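Long-range contacts in lovastatin nonaketide synthase mokA (PDB 6AD3), which is a polyketide synthase making the nonaketide skeleton of lovastatin (monacolin K) in iterative steps, represented here by its condensation domain: residues A[277-282]-A[489-494]; A[292-297]-A[427-432]; A[301-306]-A[483-488]; A[336-341]-A[501-506]. The protein carries 1 engineered substitution. One frame throughout, in Å; residues are numbered along the deposited sequence.

Interaction 1. Residues A[277-282]-A[489-494]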
loop_
_atom_site.group_PDB
_atom_site.type_symbol
_atom_site.label_atom_id
_atom_site.label_comp_id
_atom_site.label_asym_id
_atom_site.label_seq_id
_atom_site.Cartn_x
_atom_site.Cartn_y
_atom_site.Cartn_z
ATOM N N LEU A 277 -6.662 12.001 15.009
ATOM C CA LEU A 277 -5.810 11.310 15.917
ATOM C C LEU A 277 -4.890 12.291 16.663
ATOM O O LEU A 277 -4.173 13.094 16.034
ATOM C CB LEU A 277 -4.971 10.314 15.125
ATOM C CG LEU A 277 -4.215 9.263 15.934
ATOM C CD1 LEU A 277 -5.214 8.259 16.511
ATOM C CD2 LEU A 277 -3.194 8.578 15.020
ATOM N N PRO A 278 -4.833 12.180 18.001
ATOM C CA PRO A 278 -3.850 12.996 18.732
ATOM C C PRO A 278 -2.421 12.632 18.436
ATOM O O PRO A 278 -2.129 11.565 17.865
ATOM C CB PRO A 278 -4.192 12.712 20.207
ATOM C CG PRO A 278 -5.653 12.398 20.165
ATOM C CD PRO A 278 -5.792 11.547 18.924
ATOM N N ARG A 279 -1.498 13.501 18.831
ATOM C CA ARG A 279 -0.092 13.115 18.847
ATOM C C ARG A 279 0.115 11.972 19.826
ATOM O O ARG A 279 -0.467 11.949 20.902
ATOM C CB ARG A 279 0.803 14.322 19.223
ATOM C CG ARG A 279 2.293 14.027 19.060
ATOM C CD ARG A 279 3.150 15.297 19.202
ATOM N NE ARG A 279 2.909 15.971 20.470
ATOM C CZ ARG A 279 3.448 15.610 21.642
ATOM N NH1 ARG A 279 4.219 14.527 21.730
ATOM N NH2 ARG A 279 3.196 16.320 22.744
ATOM N N MET A 280 0.895 10.982 19.425
ATOM C CA MET A 280 1.247 9.869 20.323
ATOM C C MET A 280 2.391 10.263 21.237
ATOM O O MET A 280 3.346 10.885 20.803
ATOM C CB MET A 280 1.656 8.631 19.528
ATOM C CG MET A 280 0.559 8.065 18.641
ATOM S SD MET A 280 1.183 6.651 17.717
ATOM C CE MET A 280 2.214 7.478 16.486
ATOM N N LEU A 281 2.309 9.854 22.496
ATOM C CA LEU A 281 3.368 10.136 23.445
ATOM C C LEU A 281 4.361 8.976 23.502
ATOM O O LEU A 281 4.055 7.891 23.989
ATOM C CB LEU A 281 2.767 10.440 24.816
ATOM C CG LEU A 281 1.582 11.434 24.781
ATOM C CD1 LEU A 281 1.051 11.696 26.189
ATOM C CD2 LEU A 281 1.943 12.746 24.090
ATOM N N LEU A 282 5.471 9.163 22.814
ATOM C CA LEU A 282 6.400 8.090 22.551
ATOM C C LEU A 282 7.588 8.013 23.502
ATOM O O LEU A 282 7.921 6.943 23.989
ATOM C CB LEU A 282 6.860 8.140 21.097
ATOM C CG LEU A 282 6.190 7.233 20.070
ATOM C CD1 LEU A 282 5.254 6.196 20.625
ATOM C CD2 LEU A 282 5.569 7.984 18.923
ATOM N N SER A 489 6.703 15.476 10.064
ATOM C CA SER A 489 6.075 16.751 10.439
ATOM C C SER A 489 5.648 16.766 11.886
ATOM O O SER A 489 5.454 17.822 12.471
ATOM C CB SER A 489 4.873 17.036 9.524
ATOM O OG SER A 489 3.878 16.042 9.662
ATOM N N VAL A 490 5.514 15.586 12.468
ATOM C CA VAL A 490 4.993 15.436 13.818
ATOM C C VAL A 490 6.010 14.741 14.718
ATOM O O VAL A 490 5.983 14.943 15.931
ATOM C CB VAL A 490 3.705 14.570 13.818
ATOM C CG1 VAL A 490 3.171 14.405 15.231
ATOM C CG2 VAL A 490 2.651 15.204 12.936
ATOM N N TYR A 491 6.736 13.764 14.144
ATOM C CA TYR A 491 7.527 12.804 14.925
ATOM C C TYR A 491 8.993 12.882 14.617
ATOM O O TYR A 491 9.406 13.398 13.561
ATOM C CB TYR A 491 7.025 11.350 14.705
ATOM C CG TYR A 491 5.620 11.135 15.217
ATOM C CD1 TYR A 491 5.372 11.105 16.570
ATOM C CD2 TYR A 491 4.536 11.153 14.364
ATOM C CE1 TYR A 491 4.112 10.929 17.062
ATOM C CE2 TYR A 491 3.250 10.984 14.846
ATOM C CZ TYR A 491 3.046 10.929 16.207
ATOM O OH TYR A 491 1.781 10.777 16.719
ATOM N N GLU A 492 9.791 12.369 15.553
ATOM C CA GLU A 492 11.243 12.406 15.443
ATOM C C GLU A 492 11.793 11.121 14.839
ATOM O O GLU A 492 11.149 10.068 14.880
ATOM C CB GLU A 492 11.885 12.605 16.845
ATOM C CG GLU A 492 11.384 13.818 17.597
ATOM C CD GLU A 492 11.235 15.025 16.691
ATOM O OE1 GLU A 492 10.141 15.634 16.666
ATOM O OE2 GLU A 492 12.158 15.276 15.898
ATOM N N VAL A 493 13.075 11.173 14.501
ATOM C CA VAL A 493 13.744 10.082 13.801
ATOM C C VAL A 493 13.738 8.770 14.623
ATOM O O VAL A 493 13.626 7.667 14.054
ATOM C CB VAL A 493 15.191 10.492 13.474
ATOM C CG1 VAL A 493 16.030 9.295 13.102
ATOM C CG2 VAL A 493 15.189 11.525 12.344
ATOM N N HIS A 494 13.766 8.875 15.944
ATOM C CA HIS A 494 13.783 7.649 16.777
ATOM C C HIS A 494 12.388 7.144 17.150
ATOM O O HIS A 494 12.249 6.104 17.781
ATOM C CB HIS A 494 14.581 7.876 18.072
ATOM C CG HIS A 494 14.061 8.997 18.894
ATOM N ND1 HIS A 494 13.418 8.798 20.094
ATOM C CD2 HIS A 494 14.036 10.330 18.667
ATOM C CE1 HIS A 494 13.089 9.969 20.609
ATOM N NE2 HIS A 494 13.402 10.908 19.734
HETATM O O HOH W 1 -0.534 11.233 15.537
#
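Tyr491 extends from its loop to the other and sets its hydroxyl against the backbone of Met280. Met280 N donates to Tyr491 OH over 2.9 Å with an N-H...O angle of 172°, almost straight, the nitrogen lying at the ring edge, in its plane. A water is at the ring edge too: it receives a 2.6 Å bond from Tyr491 OH and passes one of 2.8 Å to Pro278 O. The hydroxyl thus accepts from one backbone group and reaches another through the water, which fixes the end of the ring against 277-282.

Met280 brings its side chain to the same place. Its chain is straight at chi2 and then bends at the sulfur (chi3 -74°), which turns CE back to lie obliquely against the phenol, 3.6 Å from Tyr491 CZ. The side chains of Leu282 and Tyr491 cross at about a right angle, with Leu282 CD2 lying obliquely to the ring, 3.8 Å from Tyr491 CE1. Val490 CG1 sits above one face near the rim and also meets Arg279 CG at 3.9 Å. The guanidinium of Arg279 turns elsewhere, to Asn291. Beyond the two loops, Met280 packs on Leu339, Phe499 and Leu486, and Tyr491 touches Leu486 as well.

A buried tyrosine hydroxyl bonded to a main-chain N-H thus joins the loop ahead of strand 301-307 to the loop between strand 481-487 and helix 495-512 in the C-terminal lobe of a condensation domain.

Interaction 2. Residues A[292-297]-A[427-432]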
loop_
_atom_site.group_PDB
_atom_site.type_symbol
_atom_site.label_atom_id
_atom_site.label_comp_id
_atom_site.label_asym_id
_atom_site.label_seq_id
_atom_site.Cartn_x
_atom_site.Cartn_y
_atom_site.Cartn_z
ATOM N N HIS A 292 4.381 20.827 19.504
ATOM C CA HIS A 292 4.744 21.862 18.535
ATOM C C HIS A 292 3.947 21.697 17.266
ATOM O O HIS A 292 3.377 20.621 17.009
ATOM C CB HIS A 292 6.231 21.825 18.220
ATOM C CG HIS A 292 6.813 20.454 18.256
ATOM N ND1 HIS A 292 7.738 20.067 19.201
ATOM C CD2 HIS A 292 6.524 19.347 17.530
ATOM C CE1 HIS A 292 8.038 18.793 19.019
ATOM N NE2 HIS A 292 7.306 18.330 18.018
ATOM N N ALA A 293 3.935 22.757 16.462
ATOM C CA ALA A 293 3.133 22.801 15.268
ATOM C C ALA A 293 3.626 21.684 14.366
ATOM O O ALA A 293 4.804 21.360 14.375
ATOM C CB ALA A 293 3.292 24.149 14.582
ATOM N N ARG A 294 2.719 21.116 13.589
ATOM C CA ARG A 294 3.072 20.220 12.519
ATOM C C ARG A 294 3.885 20.966 11.460
ATOM O O ARG A 294 3.491 22.038 11.030
ATOM C CB ARG A 294 1.784 19.625 11.898
ATOM C CG ARG A 294 0.891 18.915 12.920
ATOM C CD ARG A 294 -0.427 18.431 12.302
ATOM N NE ARG A 294 -0.209 17.500 11.207
ATOM C CZ ARG A 294 -0.339 16.189 11.303
ATOM N NH1 ARG A 294 -0.669 15.631 12.435
ATOM N NH2 ARG A 294 -0.074 15.428 10.272
ATOM N N GLN A 295 5.078 20.464 11.161
ATOM C CA GLN A 295 6.032 21.171 10.311
ATOM C C GLN A 295 5.973 20.644 8.864
ATOM O O GLN A 295 6.431 19.543 8.625
ATOM C CB GLN A 295 7.457 20.953 10.872
ATOM C CG GLN A 295 8.341 22.177 10.865
ATOM C CD GLN A 295 7.751 23.326 11.652
ATOM O OE1 GLN A 295 7.202 23.136 12.742
ATOM N NE2 GLN A 295 7.796 24.516 11.072
ATOM N N PRO A 296 5.527 21.485 7.892
ATOM C CA PRO A 296 5.353 21.032 6.505
ATOM C C PRO A 296 6.610 20.376 5.961
ATOM O O PRO A 296 7.717 20.855 6.191
ATOM C CB PRO A 296 5.004 22.315 5.759
ATOM C CG PRO A 296 4.319 23.152 6.794
ATOM C CD PRO A 296 5.075 22.876 8.060
ATOM N N ASN A 297 6.455 19.151 5.482
ATOM C CA ASN A 297 7.587 18.335 5.059
ATOM C C ASN A 297 7.274 17.465 3.825
ATOM O O ASN A 297 7.950 16.485 3.601
ATOM C CB ASN A 297 8.013 17.393 6.206
ATOM C CG ASN A 297 9.198 17.915 7.006
ATOM O OD1 ASN A 297 9.037 18.709 7.945
ATOM N ND2 ASN A 297 10.383 17.382 6.715
ATOM N N ALA A 427 0.993 21.099 6.487
ATOM C CA ALA A 427 1.166 19.704 6.935
ATOM C C ALA A 427 -0.091 19.181 7.655
ATOM O O ALA A 427 0.005 18.405 8.626
ATOM C CB ALA A 427 2.357 19.588 7.844
ATOM N N GLU A 428 -1.244 19.478 7.071
ATOM C CA GLU A 428 -2.540 19.103 7.631
ATOM C C GLU A 428 -2.631 17.592 7.771
ATOM O O GLU A 428 -2.090 16.877 6.959
ATOM C CB GLU A 428 -3.647 19.558 6.691
ATOM C CG GLU A 428 -3.987 21.026 6.827
ATOM C CD GLU A 428 -5.448 21.289 6.542
ATOM O OE1 GLU A 428 -6.126 21.862 7.421
ATOM O OE2 GLU A 428 -5.942 20.831 5.482
ATOM N N PRO A 429 -3.276 17.120 8.839
ATOM C CA PRO A 429 -3.583 15.693 8.903
ATOM C C PRO A 429 -4.369 15.227 7.682
ATOM O O PRO A 429 -5.133 15.985 7.081
ATOM C CB PRO A 429 -4.396 15.554 10.192
ATOM C CG PRO A 429 -4.239 16.848 10.915
ATOM C CD PRO A 429 -3.991 17.883 9.873
ATOM N N ALA A 430 -4.219 13.959 7.359
ATOM C CA ALA A 430 -5.011 13.325 6.331
ATOM C C ALA A 430 -6.496 13.460 6.634
ATOM O O ALA A 430 -6.893 13.428 7.775
ATOM C CB ALA A 430 -4.635 11.882 6.224
ATOM N N PRO A 431 -7.337 13.531 5.578
ATOM C CA PRO A 431 -8.799 13.496 5.806
ATOM C C PRO A 431 -9.292 12.197 6.371
ATOM O O PRO A 431 -8.852 11.125 5.935
ATOM C CB PRO A 431 -9.394 13.689 4.431
ATOM C CG PRO A 431 -8.298 13.533 3.446
ATOM C CD PRO A 431 -6.976 13.582 4.160
ATOM N N LEU A 432 -10.182 12.306 7.356
ATOM C CA LEU A 432 -11.021 11.180 7.865
ATOM C C LEU A 432 -10.300 10.197 8.770
ATOM O O LEU A 432 -10.794 9.836 9.829
ATOM C CB LEU A 432 -11.713 10.409 6.739
ATOM C CG LEU A 432 -12.852 9.519 7.183
ATOM C CD1 LEU A 432 -14.002 10.346 7.756
ATOM C CD2 LEU A 432 -13.310 8.635 6.068
HETATM O O HOH W 2 -0.058 14.986 7.185
#
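Arg294 reaches Ala427 through two torsions. With chi1 at -56°, CG stands opposite the carbonyl carbon and beside the backbone N; a bend at chi3 (59°) then swings the guanidinium across the neighbouring loop. The result is an arginine side chain hydrogen-bonded to a main-chain carbonyl, joining two surface loops in the C-terminal lobe of the condensation domain, one leading into strand 301-307 and the other into strand 435-440.

The main bond runs from Arg294 NE to Ala427 O, 2.7 Å long with an N-H...O angle of 162°. The oxygen lies close to the guanidinium plane, at its edge, while the donor is tilted somewhat from the carbonyl plane. Arg294 NH2 adds a weak, strongly bent bond to the same Ala427 O at 3.4 Å, so the pair forms a lopsided fork on a single acceptor. Pro429 lies over one face of the guanidinium, with its CG 4.0 Å from Arg294 CZ and its CA 3.8 Å from Arg294 NH2; together with the bond to Ala427 O, this probably limits how the planar group can turn.

A water extends the link: it donates to Glu428 O at 2.8 Å and weakly accepts from Arg294 NH2 at 3.1 Å. The charge itself is met by a salt bridge from NH2 to Asp467, so the guanidinium is held by both a carboxylate and a main-chain oxygen.

Away from the charged end the contact is apolar and close. The backbones come nearest at Pro296 and Ala427, and there the methyl CB of Ala427 rests 3.6 Å from Pro296 CA.

Interaction 3. Residues A[301-306]-A[483-488]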
loop_
_atom_site.group_PDB
_atom_site.type_symbol
_atom_site.label_atom_id
_atom_site.label_comp_id
_atom_site.label_asym_id
_atom_site.label_seq_id
_atom_site.Cartn_x
_atom_site.Cartn_y
_atom_site.Cartn_z
ATOM N N GLN A 301 8.470 10.728 5.671
ATOM C CA GLN A 301 8.262 9.790 6.780
ATOM C C GLN A 301 9.567 9.239 7.318
ATOM O O GLN A 301 10.559 9.104 6.574
ATOM C CB GLN A 301 7.341 8.605 6.368
ATOM C CG GLN A 301 5.915 9.037 6.032
ATOM C CD GLN A 301 5.122 8.008 5.223
ATOM O OE1 GLN A 301 4.093 7.441 5.710
ATOM N NE2 GLN A 301 5.658 7.644 4.084
ATOM N N HIS A 302 9.630 9.111 8.637
ATOM C CA HIS A 302 10.676 8.317 9.283
ATOM C C HIS A 302 10.162 6.899 9.444
ATOM O O HIS A 302 8.978 6.708 9.665
ATOM C CB HIS A 302 11.016 8.873 10.651
ATOM C CG HIS A 302 11.397 10.324 10.644
ATOM N ND1 HIS A 302 12.423 10.814 9.868
ATOM C CD2 HIS A 302 10.998 11.346 11.433
ATOM C CE1 HIS A 302 12.602 12.092 10.139
ATOM N NE2 HIS A 302 11.739 12.445 11.078
ATOM N N GLU A 303 11.046 5.919 9.334
ATOM C CA GLU A 303 10.599 4.524 9.499
ATOM C C GLU A 303 11.534 3.636 10.229
ATOM O O GLU A 303 12.746 3.940 10.381
ATOM C CB GLU A 303 10.249 3.897 8.147
ATOM C CG GLU A 303 11.397 3.462 7.323
ATOM C CD GLU A 303 10.950 2.771 5.985
ATOM O OE1 GLU A 303 11.558 1.749 5.608
ATOM O OE2 GLU A 303 9.947 3.209 5.367
ATOM N N ALA A 304 10.982 2.529 10.705
ATOM C CA ALA A 304 11.776 1.476 11.318
ATOM C C ALA A 304 11.150 0.136 10.961
ATOM O O ALA A 304 9.932 0.027 10.755
ATOM C CB ALA A 304 11.835 1.677 12.830
ATOM N N ILE A 305 11.991 -0.875 10.850
ATOM C CA ILE A 305 11.562 -2.193 10.403
ATOM C C ILE A 305 12.096 -3.249 11.350
ATOM O O ILE A 305 13.245 -3.154 11.795
ATOM C CB ILE A 305 12.145 -2.518 9.002
ATOM C CG1 ILE A 305 11.524 -1.634 7.944
ATOM C CG2 ILE A 305 11.869 -3.940 8.614
ATOM C CD1 ILE A 305 12.196 -1.748 6.593
ATOM N N ALA A 306 11.262 -4.231 11.671
ATOM C CA ALA A 306 11.713 -5.402 12.487
ATOM C C ALA A 306 10.999 -6.681 12.112
ATOM O O ALA A 306 9.865 -6.668 11.672
ATOM C CB ALA A 306 11.515 -5.133 13.952
ATOM N N THR A 483 6.864 -2.919 9.417
ATOM C CA THR A 483 7.402 -1.620 9.068
ATOM C C THR A 483 6.470 -0.566 9.659
ATOM O O THR A 483 5.254 -0.580 9.381
ATOM C CB THR A 483 7.454 -1.400 7.538
ATOM O OG1 THR A 483 8.228 -2.444 6.947
ATOM C CG2 THR A 483 8.063 -0.059 7.182
ATOM N N VAL A 484 7.034 0.340 10.464
ATOM C CA VAL A 484 6.293 1.494 10.991
ATOM C C VAL A 484 6.852 2.799 10.392
ATOM O O VAL A 484 8.104 3.039 10.384
ATOM C CB VAL A 484 6.410 1.564 12.535
ATOM C CG1 VAL A 484 5.833 2.866 13.048
ATOM C CG2 VAL A 484 5.686 0.383 13.147
ATOM N N LYS A 485 5.942 3.610 9.868
ATOM C CA LYS A 485 6.258 4.908 9.274
ATOM C C LYS A 485 5.512 5.976 10.040
ATOM O O LYS A 485 4.305 5.855 10.248
ATOM C CB LYS A 485 5.825 4.954 7.806
ATOM C CG LYS A 485 6.457 3.858 6.920
ATOM C CD LYS A 485 5.918 3.913 5.478
ATOM C CE LYS A 485 6.648 2.954 4.535
ATOM N NZ LYS A 485 5.966 2.869 3.207
ATOM N N LEU A 486 6.230 7.032 10.419
ATOM C CA LEU A 486 5.654 8.204 11.099
ATOM C C LEU A 486 5.969 9.486 10.322
ATOM O O LEU A 486 7.038 9.609 9.695
ATOM C CB LEU A 486 6.200 8.310 12.517
ATOM C CG LEU A 486 6.054 7.087 13.400
ATOM C CD1 LEU A 486 6.725 7.336 14.757
ATOM C CD2 LEU A 486 4.558 6.772 13.595
ATOM N N GLN A 487 5.012 10.415 10.291
ATOM C CA GLN A 487 5.230 11.680 9.605
ATOM C C GLN A 487 6.343 12.466 10.325
ATOM O O GLN A 487 6.245 12.706 11.537
ATOM C CB GLN A 487 3.950 12.525 9.610
ATOM C CG GLN A 487 2.839 12.015 8.733
ATOM C CD GLN A 487 3.144 12.115 7.239
ATOM O OE1 GLN A 487 2.851 11.176 6.462
ATOM N NE2 GLN A 487 3.713 13.240 6.826
ATOM N N SER A 488 7.343 12.913 9.571
ATOM C CA SER A 488 8.437 13.756 10.120
ATOM C C SER A 488 7.878 15.117 10.558
ATOM O O SER A 488 8.455 15.783 11.408
ATOM C CB SER A 488 9.542 13.929 9.063
ATOM O OG SER A 488 9.061 14.693 7.973
HETATM O O HOH W 3 5.002 5.556 2.530
HETATM O O HOH W 4 11.464 15.011 12.122
#
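His302 and Ala304 pair with Leu486 and Val484 in the tight part of this contact, where backbone bonds run in both directions. His302 N donates to Leu486 O at 2.8 Å and Leu486 N returns a bond to His302 O at 2.9 Å; Ala304 and Val484 repeat the exchange. Between these hydrogen-bonded pairs, Glu303 and Lys485 form a non-hydrogen-bonded pair. The strand axes come within 4.4 Å and run antiparallel at 157°. The side chains of His302, Ala304, Val484 and Leu486 occupy one face.

At the end of the ladder, Ser488 CB lies over the imidazole, 3.8 Å from the His302 ring centroid and 30° off its normal, a CH-pi contact. A water in the ring plane joins His302 NE2 to Ser488 O.

The other face is looser and partly open to solvent. Glu303 CG stands between its backbone N and carbonyl carbon (chi1 78°), and from there the extended chain runs beside Lys485. Yet Glu303 OE2 stays 4.5 Å from Lys485 NZ, beyond a salt bridge, and touches instead the aliphatic Lys485 CE at 3.4 Å. The extended lysine carries its charge to Glu471, and NZ shares a water with Gln301 NE2. Farther along, Ile305 CG1 lies beside Thr483 OG1 at 3.5 Å.

Strand 301-307 is an outermost strand of the six-stranded mixed sheet, and helix 495-512 packs through Pro496 on the face of His302, Ala304 and Leu486, as part of the C-terminal lobe of the condensation-domain fold.

Interaction 4. Residues A[336-341]-A[501-506]; sequences HVLLAR and ESYISI
Leu338 pushes its CD2 methyl into the backbone of the opposing helix, 3.5 Å from Tyr503 N and 3.6 Å from Tyr503 CB. There it meets the phenol ring at its edge, near the ring plane, while Leu338 CD1 lies 4.1 Å from Ser502 CB. Holding CG opposite the backbone N (chi1 -179°) sends the isobutyl group out across the interface.

Ile506 makes the second centre of contact from the other helix. Its CD1 touches Val337 CG1 at 3.8 Å and sits over one face of the Arg341 guanidinium, offset toward the rim and 3.7 Å from Arg341 NH1; the two side chains approach from opposite directions.

The next shell fixes these groups. Arg341 is extended, and its NH2 bonds to Leu518 O near the C-terminus, which holds the flat group where the isoleucine methyl can lie on it. The hydroxyl of Tyr503 bonds to Tyr331 O, earlier in helix 327-343. The axes of segments 336-341 and 501-506 come within 10.2 Å, with 125° between their directions.

Between the two segments the chemistry is therefore dispersion among methyls, an aromatic edge and the flat surface of a guanidinium, while the Tyr503 hydroxyl adds a polar link between the same two helices outside them.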
loop_
_atom_site.group_PDB
_atom_site.type_symbol
_atom_site.label_atom_id
_atom_site.label_comp_id
_atom_site.label_asym_id
_atom_site.label_seq_id
_atom_site.Cartn_x
_atom_site.Cartn_y
_atom_site.Cartn_z
ATOM N N HIS A 336 -4.679 -1.105 17.161
ATOM C CA HIS A 336 -5.684 -0.206 17.685
ATOM C C HIS A 336 -5.464 0.060 19.167
ATOM O O HIS A 336 -5.517 1.218 19.611
ATOM C CB HIS A 336 -7.082 -0.774 17.464
ATOM C CG HIS A 336 -8.133 -0.066 18.241
ATOM N ND1 HIS A 336 -8.621 -0.553 19.439
ATOM C CD2 HIS A 336 -8.639 1.180 18.104
ATOM C CE1 HIS A 336 -9.423 0.346 19.980
ATOM N NE2 HIS A 336 -9.449 1.411 19.196
ATOM N N VAL A 337 -5.230 -1.007 19.951
ATOM C CA VAL A 337 -5.014 -0.828 21.396
ATOM C C VAL A 337 -3.807 0.053 21.713
ATOM O O VAL A 337 -3.895 0.960 22.518
ATOM C CB VAL A 337 -4.844 -2.172 22.106
ATOM C CG1 VAL A 337 -4.420 -1.971 23.552
ATOM C CG2 VAL A 337 -6.144 -2.972 22.009
ATOM N N LEU A 338 -2.714 -0.104 20.965
ATOM C CA LEU A 338 -1.555 0.694 21.198
ATOM C C LEU A 338 -1.811 2.159 20.827
ATOM O O LEU A 338 -1.410 3.079 21.545
ATOM C CB LEU A 338 -0.373 0.131 20.413
ATOM C CG LEU A 338 0.924 0.897 20.596
ATOM C CD1 LEU A 338 1.288 1.045 22.070
ATOM C CD2 LEU A 338 2.037 0.196 19.839
ATOM N N LEU A 339 -2.502 2.385 19.713
ATOM C CA LEU A 339 -2.814 3.733 19.307
ATOM C C LEU A 339 -3.672 4.411 20.367
ATOM O O LEU A 339 -3.475 5.593 20.680
ATOM C CB LEU A 339 -3.518 3.751 17.970
ATOM C CG LEU A 339 -2.635 3.395 16.764
ATOM C CD1 LEU A 339 -3.498 3.149 15.534
ATOM C CD2 LEU A 339 -1.662 4.497 16.475
ATOM N N ALA A 340 -4.669 3.692 20.872
ATOM C CA ALA A 340 -5.526 4.262 21.912
ATOM C C ALA A 340 -4.688 4.588 23.157
ATOM O O ALA A 340 -4.881 5.650 23.789
ATOM C CB ALA A 340 -6.653 3.302 22.263
ATOM N N ARG A 341 -3.838 3.658 23.578
ATOM C CA ARG A 341 -2.974 3.925 24.731
ATOM C C ARG A 341 -2.137 5.154 24.557
ATOM O O ARG A 341 -2.024 5.950 25.465
ATOM C CB ARG A 341 -2.060 2.766 25.053
ATOM C CG ARG A 341 -2.752 1.540 25.571
ATOM C CD ARG A 341 -1.749 0.528 26.079
ATOM N NE ARG A 341 -2.450 -0.644 26.578
ATOM C CZ ARG A 341 -1.842 -1.701 27.088
ATOM N NH1 ARG A 341 -0.515 -1.723 27.144
ATOM N NH2 ARG A 341 -2.553 -2.699 27.591
ATOM N N GLU A 501 8.793 -1.011 18.946
ATOM C CA GLU A 501 9.163 -1.768 20.131
ATOM C C GLU A 501 7.952 -1.957 21.029
ATOM O O GLU A 501 7.776 -3.016 21.613
ATOM C CB GLU A 501 10.291 -1.072 20.895
ATOM C CG GLU A 501 11.650 -1.221 20.202
ATOM C CD GLU A 501 12.772 -0.439 20.873
ATOM O OE1 GLU A 501 13.937 -0.663 20.460
ATOM O OE2 GLU A 501 12.499 0.541 21.641
ATOM N N SER A 502 7.199 -0.881 21.247
ATOM C CA SER A 502 5.965 -0.961 22.060
ATOM C C SER A 502 4.918 -1.896 21.470
ATOM O O SER A 502 4.229 -2.622 22.187
ATOM C CB SER A 502 5.369 0.427 22.290
ATOM O OG SER A 502 6.212 1.169 23.147
ATOM N N TYR A 503 4.843 -1.923 20.141
ATOM C CA TYR A 503 3.908 -2.779 19.450
ATOM C C TYR A 503 4.308 -4.243 19.591
ATOM O O TYR A 503 3.471 -5.101 19.915
ATOM C CB TYR A 503 3.833 -2.354 17.978
ATOM C CG TYR A 503 2.839 -3.154 17.166
ATOM C CD1 TYR A 503 1.481 -3.168 17.495
ATOM C CD2 TYR A 503 3.250 -3.870 16.063
ATOM C CE1 TYR A 503 0.565 -3.908 16.762
ATOM C CE2 TYR A 503 2.348 -4.650 15.338
ATOM C CZ TYR A 503 1.002 -4.636 15.678
ATOM O OH TYR A 503 0.112 -5.418 14.973
ATOM N N ILE A 504 5.584 -4.531 19.423
ATOM C CA ILE A 504 6.064 -5.898 19.591
ATOM C C ILE A 504 5.831 -6.372 21.027
ATOM O O ILE A 504 5.341 -7.514 21.279
ATOM C CB ILE A 504 7.547 -6.020 19.197
ATOM C CG1 ILE A 504 7.662 -5.884 17.673
ATOM C CG2 ILE A 504 8.138 -7.352 19.663
ATOM C CD1 ILE A 504 9.078 -5.697 17.184
ATOM N N SER A 505 6.109 -5.492 21.977
ATOM C CA SER A 505 5.799 -5.795 23.388
ATOM C C SER A 505 4.328 -6.129 23.622
ATOM O O SER A 505 3.983 -7.107 24.327
ATOM C CB SER A 505 6.282 -4.650 24.309
ATOM O OG SER A 505 7.712 -4.578 24.304
ATOM N N ILE A 506 3.446 -5.351 23.036
ATOM C CA ILE A 506 2.024 -5.534 23.251
ATOM C C ILE A 506 1.521 -6.808 22.569
ATOM O O ILE A 506 0.688 -7.519 23.127
ATOM C CB ILE A 506 1.202 -4.246 22.848
ATOM C CG1 ILE A 506 0.186 -3.913 23.939
ATOM C CG2 ILE A 506 0.535 -4.388 21.510
ATOM C CD1 ILE A 506 -0.751 -2.751 23.610
#

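Overall arrangement
All four contacts lie in one lobe, and three of them meet around the loop after strand 481-487. Interaction 3 builds the edge of the sheet by backbone pairing; interaction 4, the buried one, joins two helices by apolar packing and touches interactions 1 and 3. Strand 481-487 leads through 489-494 into helix 495-512, so interactions 3, 1 and 4 follow one run of chain. Interaction 1, partly buried, combines a phenol-to-backbone bond, a water bridge and apolar packing; interaction 2, at the surface, depends on a charged arginine. These two loop contacts touch through Ser489 O and Gln295 N, 3.0 Å apart, probably hydrogen-bonded, whereas only interactions 2 and 4 stay apart.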